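Long-range contacts in purine nucleoside phosphorylase YlmD (PDB 6T1B), which catalyses the phosphorolysis of adenosine, inosine and S-methyl-5'-thioadenosine to ribose 1-phosphates and free bases, and also deaminates adenosine: residues A124-I129 against L141-W146; V174-A179 against S235-S240. All coordinates share one frame; numbering follows the deposited sequence.

Contact 1: A124-I129 against L141-W146; sequences ADCVPI and LAHAGW. With NOS (inosine), chain B.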
# COMPACT_ATOMS: atom_id res chain seq x y z
N ALA A 124 0.41 -8.29 0.27
CA ALA A 124 1.33 -9.40 0.49
C ALA A 124 2.22 -9.61 -0.75
O ALA A 124 2.28 -10.69 -1.31
CB ALA A 124 0.59 -10.68 0.84
N ASP A 125 2.86 -8.52 -1.17
CA ASP A 125 3.86 -8.47 -2.23
C ASP A 125 3.67 -7.17 -3.04
O ASP A 125 4.65 -6.56 -3.48
CB ASP A 125 3.83 -9.62 -3.23
CG ASP A 125 4.52 -10.88 -2.75
OD1 ASP A 125 4.29 -11.89 -3.43
OD2 ASP A 125 5.31 -10.89 -1.76
N CYS A 126 2.43 -6.75 -3.27
CA CYS A 126 2.18 -5.58 -4.12
C CYS A 126 2.66 -4.33 -3.41
O CYS A 126 2.84 -4.31 -2.20
CB CYS A 126 0.70 -5.50 -4.47
SG CYS A 126 0.14 -6.87 -5.53
N VAL A 127 2.86 -3.27 -4.17
CA VAL A 127 3.47 -2.07 -3.62
C VAL A 127 2.46 -1.21 -2.88
O VAL A 127 1.47 -0.75 -3.47
CB VAL A 127 4.15 -1.23 -4.72
CG1 VAL A 127 4.82 -0.02 -4.10
CG2 VAL A 127 5.13 -2.08 -5.50
N PRO A 128 2.67 -0.95 -1.58
CA PRO A 128 1.84 0.04 -0.87
C PRO A 128 2.44 1.43 -1.06
O PRO A 128 3.62 1.65 -0.74
CB PRO A 128 1.90 -0.42 0.59
CG PRO A 128 3.21 -1.12 0.73
CD PRO A 128 3.66 -1.57 -0.67
N ILE A 129 1.65 2.35 -1.59
CA ILE A 129 2.13 3.70 -1.86
C ILE A 129 1.37 4.65 -0.95
O ILE A 129 0.14 4.78 -1.06
CB ILE A 129 1.97 4.09 -3.34
CG1 ILE A 129 2.53 3.04 -4.29
CG2 ILE A 129 2.71 5.42 -3.56
CD1 ILE A 129 2.28 3.37 -5.73
N LEU A 141 -3.54 6.41 0.06
CA LEU A 141 -2.91 5.10 0.07
C LEU A 141 -3.38 4.35 -1.16
O LEU A 141 -4.59 4.26 -1.44
CB LEU A 141 -3.31 4.34 1.35
CG LEU A 141 -2.72 2.95 1.57
CD1 LEU A 141 -1.22 2.92 1.50
CD2 LEU A 141 -3.23 2.44 2.92
N ALA A 142 -2.43 3.77 -1.89
CA ALA A 142 -2.72 3.03 -3.11
C ALA A 142 -2.03 1.68 -3.11
O ALA A 142 -0.95 1.52 -2.54
CB ALA A 142 -2.31 3.82 -4.36
N HIS A 143 -2.68 0.73 -3.78
CA HIS A 143 -2.26 -0.66 -3.93
C HIS A 143 -1.84 -0.82 -5.39
O HIS A 143 -2.67 -0.72 -6.29
CB HIS A 143 -3.46 -1.54 -3.58
CG HIS A 143 -3.40 -2.94 -4.08
ND1 HIS A 143 -4.22 -3.39 -5.09
CD2 HIS A 143 -2.69 -4.02 -3.67
CE1 HIS A 143 -3.99 -4.67 -5.31
NE2 HIS A 143 -3.07 -5.09 -4.44
N ALA A 144 -0.55 -1.08 -5.61
CA ALA A 144 -0.02 -1.20 -6.97
C ALA A 144 0.74 -2.50 -7.16
O ALA A 144 1.92 -2.59 -6.85
CB ALA A 144 0.90 -0.01 -7.29
N GLY A 145 0.07 -3.50 -7.73
CA GLY A 145 0.75 -4.60 -8.36
C GLY A 145 1.08 -4.23 -9.78
O GLY A 145 1.00 -3.07 -10.19
N TRP A 146 1.47 -5.24 -10.57
CA TRP A 146 1.87 -4.89 -11.94
C TRP A 146 0.72 -4.27 -12.72
O TRP A 146 0.93 -3.36 -13.53
CB TRP A 146 2.52 -6.09 -12.66
CG TRP A 146 1.59 -7.14 -13.22
CD1 TRP A 146 1.26 -8.32 -12.64
CD2 TRP A 146 0.92 -7.11 -14.48
NE1 TRP A 146 0.40 -9.02 -13.44
CE2 TRP A 146 0.19 -8.31 -14.59
CE3 TRP A 146 0.86 -6.19 -15.52
CZ2 TRP A 146 -0.59 -8.61 -15.69
CZ3 TRP A 146 0.09 -6.49 -16.63
CH2 TRP A 146 -0.62 -7.69 -16.70
N9 NOS B . -7.68 -9.55 -0.54
C4 NOS B . -8.13 -8.40 -0.02
N3 NOS B . -8.18 -7.00 -0.52
C2 NOS B . -8.78 -5.98 0.29
N1 NOS B . -9.34 -6.29 1.58
C6 NOS B . -9.33 -7.60 2.11
O6 NOS B . -9.80 -7.78 3.19
C5 NOS B . -8.67 -8.67 1.22
N7 NOS B . -8.48 -9.94 1.44
C8 NOS B . -7.89 -10.49 0.39
C5' NOS B . -4.53 -7.15 -2.22
O5' NOS B . -3.10 -7.22 -2.24
C4' NOS B . -5.14 -8.43 -2.72
O4' NOS B . -5.67 -9.16 -1.59
C1' NOS B . -7.00 -9.56 -1.85
C2' NOS B . -7.54 -8.62 -2.92
O2' NOS B . -8.53 -9.28 -3.70
C3' NOS B . -6.28 -8.28 -3.73
O3' NOS B . -6.11 -9.25 -4.78
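V127-I129 and L141-A144 run antiparallel with their axes 4.8 Å apart, the two arms of a beta hairpin in a mixed sheet, where V127 pairs with A144 and I129 with A142 through two backbone hydrogen bonds each. P128 lies opposite H143 at the non-hydrogen-bonded position between them, a place that suits a proline, which has no N-H to give. On one face the small methyls of A142 and A144 admit the larger V127 and I129: I129 CD1 reaches A144 CB at 4.0 Å. Helix 219-229 covers this face. The other face bears H143, its CG, anti to the backbone N (chi1 161°), heading toward C126 and inosine. Its ND1 is hydrogen-bonded to D108, which fixes the ring's rotation and leaves NE2 for the catalytic zinc, shared with H81 and C126. An alanine in place of H143 would probably leave the zinc short of one ligand and D108 without its imidazole mate. Inosine sits close by, its O5' 3.1 Å from H143 NE2. C126 approaches the ring obliquely, its CB 3.8 Å from H143 CD2. Beyond the strand end, G145 CA lies 3.7 Å from C126 SG, where a CB on residue 145 would clash with the sulfur.

Contact 2: V174-A179 against S235-S240; sequences VAIGPA and SHIYVS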
# COMPACT_ATOMS: atom_id res chain seq x y z
N VAL A 174 5.78 11.07 -0.54
CA VAL A 174 5.39 9.69 -0.79
C VAL A 174 6.32 8.75 -0.05
O VAL A 174 7.53 8.97 -0.03
CB VAL A 174 5.41 9.36 -2.30
CG1 VAL A 174 5.21 7.88 -2.49
CG2 VAL A 174 4.35 10.19 -3.05
N ALA A 175 5.77 7.70 0.53
CA ALA A 175 6.57 6.58 1.01
C ALA A 175 6.12 5.35 0.24
O ALA A 175 4.92 5.07 0.16
CB ALA A 175 6.41 6.36 2.50
N ILE A 176 7.07 4.64 -0.36
CA ILE A 176 6.82 3.37 -1.03
C ILE A 176 7.24 2.30 -0.04
O ILE A 176 8.41 2.28 0.39
CB ILE A 176 7.58 3.30 -2.35
CG1 ILE A 176 6.97 4.28 -3.35
CG2 ILE A 176 7.58 1.89 -2.91
CD1 ILE A 176 7.82 4.54 -4.55
N GLY A 177 6.31 1.47 0.38
CA GLY A 177 6.53 0.55 1.48
C GLY A 177 7.06 -0.80 1.05
O GLY A 177 7.35 -1.04 -0.13
N PRO A 178 7.21 -1.69 2.03
CA PRO A 178 7.69 -3.06 1.75
C PRO A 178 6.84 -3.76 0.70
O PRO A 178 5.61 -3.71 0.74
CB PRO A 178 7.58 -3.74 3.12
CG PRO A 178 7.73 -2.63 4.10
CD PRO A 178 7.00 -1.47 3.47
N ALA A 179 7.52 -4.46 -0.20
CA ALA A 179 6.89 -5.10 -1.34
C ALA A 179 7.88 -6.10 -1.89
O ALA A 179 9.03 -6.18 -1.45
CB ALA A 179 6.50 -4.07 -2.40
N SER A 235 13.27 14.30 -3.81
CA SER A 235 13.59 14.33 -2.38
C SER A 235 12.36 14.16 -1.50
O SER A 235 12.50 14.08 -0.28
CB SER A 235 14.35 15.62 -2.04
OG SER A 235 13.55 16.75 -2.27
N HIS A 236 11.17 14.11 -2.09
CA HIS A 236 9.94 13.87 -1.37
C HIS A 236 9.50 12.42 -1.41
O HIS A 236 8.44 12.10 -0.85
CB HIS A 236 8.81 14.71 -1.96
CG HIS A 236 8.92 16.18 -1.69
ND1 HIS A 236 7.81 16.99 -1.70
CD2 HIS A 236 9.97 16.99 -1.40
CE1 HIS A 236 8.17 18.24 -1.44
NE2 HIS A 236 9.47 18.26 -1.24
N ILE A 237 10.25 11.55 -2.09
CA ILE A 237 9.87 10.15 -2.29
C ILE A 237 10.84 9.27 -1.51
O ILE A 237 12.05 9.26 -1.81
CB ILE A 237 9.89 9.75 -3.77
CG1 ILE A 237 8.94 10.62 -4.58
CG2 ILE A 237 9.50 8.27 -3.92
CD1 ILE A 237 9.16 10.51 -6.09
N TYR A 238 10.30 8.54 -0.54
CA TYR A 238 11.06 7.66 0.33
C TYR A 238 10.71 6.23 -0.04
O TYR A 238 9.53 5.92 -0.20
CB TYR A 238 10.66 7.91 1.78
CG TYR A 238 10.95 9.31 2.28
CD1 TYR A 238 10.13 10.37 1.93
CD2 TYR A 238 12.03 9.57 3.11
CE1 TYR A 238 10.39 11.67 2.38
CE2 TYR A 238 12.29 10.85 3.57
CZ TYR A 238 11.46 11.89 3.20
OH TYR A 238 11.73 13.17 3.67
N VAL A 239 11.71 5.37 -0.18
CA VAL A 239 11.47 4.00 -0.65
C VAL A 239 12.02 3.02 0.37
O VAL A 239 13.22 3.04 0.67
CB VAL A 239 12.12 3.77 -2.03
CG1 VAL A 239 11.82 2.38 -2.54
CG2 VAL A 239 11.65 4.80 -3.03
N SER A 240 11.17 2.15 0.90
CA SER A 240 11.63 1.06 1.75
C SER A 240 12.44 0.06 0.93
O SER A 240 12.06 -0.28 -0.20
CB SER A 240 10.42 0.33 2.34
OG SER A 240 10.82 -0.75 3.17
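V174-I176 and I237-V239 run parallel, their axes 4.6 Å apart and inclined by 17°, with 237-239 at the edge of the mixed sheet. Helix 219-229, which leads into strand 237-239, packs against one face; the link is a long beta-alpha-beta crossover that also carries helix 189-195 and a small separate sheet. Four backbone hydrogen bonds zip the pair: V174 N to H236 O, Y238 N to V174 O, I176 N to Y238 O, and S240 N to I176 O at 2.8 Å. V174, I176, I237 and V239, branched residues suited to a strand, share one face, and the first three touch the helix. I176 CD1 touches both I237 CG2 and V239 CG2 at 4.1 Å; its side chain lies alongside V239, pointing the same way. On the other face A175 is small, while Y238 turns its ring edge to the backbone, with CD1 3.5 Å from V174 O in the ring plane. S240 OG, anti to the backbone N (chi1 180°), comes within 3.7 Å of P178 CG. The pairing thus rests on backbone bonds and apolar contact, while hydrogen bonds of the S240 hydroxyl tie this residue, just past the strand, to D4 near the N terminus and the backbone N of R242.

How the contacts relate
The two contacts lie side by side in one six-stranded sheet, their centres about 12 Å apart, because strand 127-133 is the neighbour of strand 173-176. The seam between them is direct: P128 O lies 2.9 Å from G177 N, a probable hydrogen bond, and V127 CG1 packs on I176 CG2 at 3.6 Å. Helix 219-229 touches both contacts on the same face. Contact 1 lies at the catalytic zinc, holding two of its three protein ligands beside inosine. Contact 2 lies farther out, the P178 side chain about 12 Å from inosine and about 7 Å from that of C243, a ligand of the second, probably structural zinc.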